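Local coordinates for peruvianin-I (Thevetia peruviana, PDB 6ORM), which acts as a cysteine peptidase of plant latex and belongs to the germin-like proteins of the cupin superfamily, at residues P25-A30 with Q63-N68. Sequence-based numbering, arbitrary orientation.
Sequences PCRNPA and QFPALN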
ATOM      1  N   PRO A  25     -16.479  -4.315  -9.979  1.00 47.63           N
ATOM      2  CA  PRO A  25     -17.596  -4.250  -9.035  1.00 49.36           C
ATOM      3  C   PRO A  25     -17.950  -5.651  -8.565  1.00 49.49           C
ATOM      4  O   PRO A  25     -17.589  -6.655  -9.186  1.00 47.83           O
ATOM      5  CB  PRO A  25     -18.738  -3.624  -9.844  1.00 51.02           C
ATOM      6  CG  PRO A  25     -18.316  -3.658 -11.261  1.00 50.40           C
ATOM      7  CD  PRO A  25     -16.848  -3.917 -11.348  1.00 48.13           C
ATOM      8  N   CYS A  26     -18.661  -5.719  -7.450  1.00 51.33           N
ATOM      9  CA  CYS A  26     -18.913  -7.000  -6.818  1.00 51.82           C
ATOM     10  C   CYS A  26     -20.393  -7.350  -6.852  1.00 53.70           C
ATOM     11  O   CYS A  26     -21.266  -6.483  -6.956  1.00 54.39           O
ATOM     12  CB  CYS A  26     -18.421  -7.001  -5.370  1.00 51.91           C
ATOM     13  SG  CYS A  26     -16.776  -6.326  -5.137  1.00 51.34           S
ATOM     14  N   ARG A  27     -20.659  -8.649  -6.779  1.00 52.79           N
ATOM     15  CA  ARG A  27     -21.992  -9.140  -6.490  1.00 55.42           C
ATOM     16  C   ARG A  27     -22.292  -8.974  -5.005  1.00 55.18           C
ATOM     17  O   ARG A  27     -21.392  -8.799  -4.179  1.00 54.57           O
ATOM     18  CB  ARG A  27     -22.131 -10.596  -6.919  1.00 56.98           C
ATOM     19  CG  ARG A  27     -21.809 -10.804  -8.384  1.00 58.42           C
ATOM     20  CD  ARG A  27     -22.011 -12.240  -8.797  1.00 60.64           C
ATOM     21  NE  ARG A  27     -20.834 -12.766  -9.475  1.00 61.20           N
ATOM     22  CZ  ARG A  27     -20.362 -13.992  -9.292  1.00 61.75           C
ATOM     23  NH1 ARG A  27     -20.973 -14.824  -8.460  1.00 63.14           N
ATOM     24  NH2 ARG A  27     -19.284 -14.390  -9.947  1.00 60.76           N
ATOM     25  N   ASN A  28     -23.575  -9.030  -4.672  1.00 56.92           N
ATOM     26  CA  ASN A  28     -24.033  -8.949  -3.292  1.00 57.59           C
ATOM     27  C   ASN A  28     -23.409 -10.071  -2.469  1.00 55.97           C
ATOM     28  O   ASN A  28     -23.717 -11.248  -2.693  1.00 56.12           O
ATOM     29  CB  ASN A  28     -25.561  -9.024  -3.248  1.00 60.33           C
ATOM     30  CG  ASN A  28     -26.128  -8.809  -1.856  1.00 62.90           C
ATOM     31  OD1 ASN A  28     -25.400  -8.790  -0.863  1.00 62.89           O
ATOM     32  ND2 ASN A  28     -27.441  -8.635  -1.782  1.00 65.17           N
ATOM     33  N   PRO A  29     -22.542  -9.746  -1.502  1.00 56.46           N
ATOM     34  CA  PRO A  29     -21.873 -10.805  -0.726  1.00 55.25           C
ATOM     35  C   PRO A  29     -22.837 -11.712   0.015  1.00 56.77           C
ATOM     36  O   PRO A  29     -22.483 -12.861   0.305  1.00 56.49           O
ATOM     37  CB  PRO A  29     -20.977 -10.027   0.249  1.00 54.83           C
ATOM     38  CG  PRO A  29     -20.920  -8.629  -0.272  1.00 55.18           C
ATOM     39  CD  PRO A  29     -22.166  -8.394  -1.055  1.00 56.38           C
ATOM     40  N   ALA A  30     -24.047 -11.235   0.324  1.00 57.30           N
ATOM     41  CA  ALA A  30     -25.042 -12.079   0.970  1.00 58.46           C
ATOM     42  C   ALA A  30     -25.491 -13.222   0.071  1.00 58.07           C
ATOM     43  O   ALA A  30     -26.031 -14.214   0.573  1.00 58.69           O
ATOM     44  CB  ALA A  30     -26.249 -11.240   1.396  1.00 60.97           C
ATOM     45  N   GLN A  63     -11.422 -14.955 -14.384  1.00 45.28           N
ATOM     46  CA  GLN A  63     -11.891 -16.334 -14.465  1.00 45.55           C
ATOM     47  C   GLN A  63     -12.474 -16.843 -13.156  1.00 44.80           C
ATOM     48  O   GLN A  63     -13.374 -17.689 -13.175  1.00 45.31           O
ATOM     49  CB  GLN A  63     -10.745 -17.264 -14.883  1.00 45.39           C
ATOM     50  CG  GLN A  63     -10.187 -17.007 -16.274  1.00 46.00           C
ATOM     51  CD  GLN A  63      -9.334 -15.756 -16.343  1.00 45.73           C
ATOM     52  OE1 GLN A  63      -8.415 -15.570 -15.545  1.00 45.23           O
ATOM     53  NE2 GLN A  63      -9.643 -14.885 -17.295  1.00 46.37           N
ATOM     54  N   PHE A  64     -11.973 -16.342 -12.027  1.00 44.32           N
ATOM     55  CA  PHE A  64     -12.287 -16.851 -10.695  1.00 43.20           C
ATOM     56  C   PHE A  64     -12.768 -15.658  -9.879  1.00 43.07           C
ATOM     57  O   PHE A  64     -11.979 -15.014  -9.174  1.00 42.27           O
ATOM     58  CB  PHE A  64     -11.059 -17.527 -10.083  1.00 40.90           C
ATOM     59  CG  PHE A  64     -11.315 -18.250  -8.786  1.00 40.43           C
ATOM     60  CD1 PHE A  64     -12.599 -18.427  -8.294  1.00 41.36           C
ATOM     61  CD2 PHE A  64     -10.248 -18.767  -8.063  1.00 39.14           C
ATOM     62  CE1 PHE A  64     -12.809 -19.095  -7.098  1.00 41.91           C
ATOM     63  CE2 PHE A  64     -10.451 -19.434  -6.871  1.00 39.51           C
ATOM     64  CZ  PHE A  64     -11.733 -19.601  -6.387  1.00 40.90           C
ATOM     65  N   PRO A  65     -14.061 -15.330  -9.960  1.00 43.29           N
ATOM     66  CA  PRO A  65     -14.556 -14.079  -9.354  1.00 43.70           C
ATOM     67  C   PRO A  65     -14.209 -13.897  -7.884  1.00 43.47           C
ATOM     68  O   PRO A  65     -14.054 -12.753  -7.437  1.00 43.52           O
ATOM     69  CB  PRO A  65     -16.073 -14.178  -9.563  1.00 45.25           C
ATOM     70  CG  PRO A  65     -16.228 -15.035 -10.775  1.00 45.58           C
ATOM     71  CD  PRO A  65     -15.103 -16.029 -10.733  1.00 44.21           C
ATOM     72  N   ALA A  66     -14.071 -14.980  -7.119  1.00 42.00           N
ATOM     73  CA  ALA A  66     -13.749 -14.852  -5.703  1.00 41.63           C
ATOM     74  C   ALA A  66     -12.359 -14.280  -5.458  1.00 40.24           C
ATOM     75  O   ALA A  66     -12.074 -13.865  -4.330  1.00 40.76           O
ATOM     76  CB  ALA A  66     -13.879 -16.208  -5.007  1.00 42.18           C
ATOM     77  N   LEU A  67     -11.487 -14.257  -6.470  1.00 40.75           N
ATOM     78  CA  LEU A  67     -10.170 -13.651  -6.308  1.00 39.38           C
ATOM     79  C   LEU A  67     -10.234 -12.133  -6.219  1.00 39.57           C
ATOM     80  O   LEU A  67      -9.265 -11.510  -5.768  1.00 39.02           O
ATOM     81  CB  LEU A  67      -9.258 -14.058  -7.467  1.00 38.26           C
ATOM     82  CG  LEU A  67      -8.870 -15.535  -7.519  1.00 38.21           C
ATOM     83  CD1 LEU A  67      -7.959 -15.804  -8.709  1.00 37.55           C
ATOM     84  CD2 LEU A  67      -8.205 -15.957  -6.214  1.00 37.86           C
ATOM     85  N   ASN A  68     -11.343 -11.530  -6.644  1.00 39.70           N
ATOM     86  CA  ASN A  68     -11.471 -10.079  -6.642  1.00 39.86           C
ATOM     87  C   ASN A  68     -11.236  -9.527  -5.241  1.00 40.88           C
ATOM     88  O   ASN A  68     -11.848  -9.982  -4.269  1.00 42.81           O
ATOM     89  CB  ASN A  68     -12.859  -9.690  -7.157  1.00 40.82           C
ATOM     90  CG  ASN A  68     -12.999  -8.203  -7.421  1.00 41.08           C
ATOM     91  OD1 ASN A  68     -12.122  -7.572  -8.015  1.00 40.85           O
ATOM     92  ND2 ASN A  68     -14.119  -7.634  -6.989  1.00 41.42           N
TER
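Cys26 and Asn68 meet through SG and ND2, 3.5 Å apart, and no hydrogen bond crosses between the two segments. The second meeting is at Arg27, whose NH2 lies 3.2 Å from CG of Pro65. The proline ring comes to the edge of the guanidinium, near its plane, rather than over its face. A bend in the arginine chain at chi3 (-128°) turns the group toward the ring.

Residues 11-13 of the N-terminal segment bond both sides of the contact. SG of Cys26 forms a disulfide with Cys11, a known feature of germins and germin-like proteins. With CG anti to the backbone N (chi1 -170°), the amide of Asn68 reaches out to SG of Cys26 and to the backbone oxygens of Cys11 and Tyr24, which accept from ND2; OD1 accepts from Gln154. Arg27 NE makes a weak hydrogen bond to Ala13 O, and Pro65 shares a backbone bond with Ala13.

Asn68 follows the 3-10 turn 65-67, where its N bonds Pro65 O at 3.1 Å. Cys26 also packs on Ile21 of a second subunit, and Leu67 on Ile128 of a third. The contact sets the loop before strand 38-39 beside the loop between strands 54-57 and 73-79.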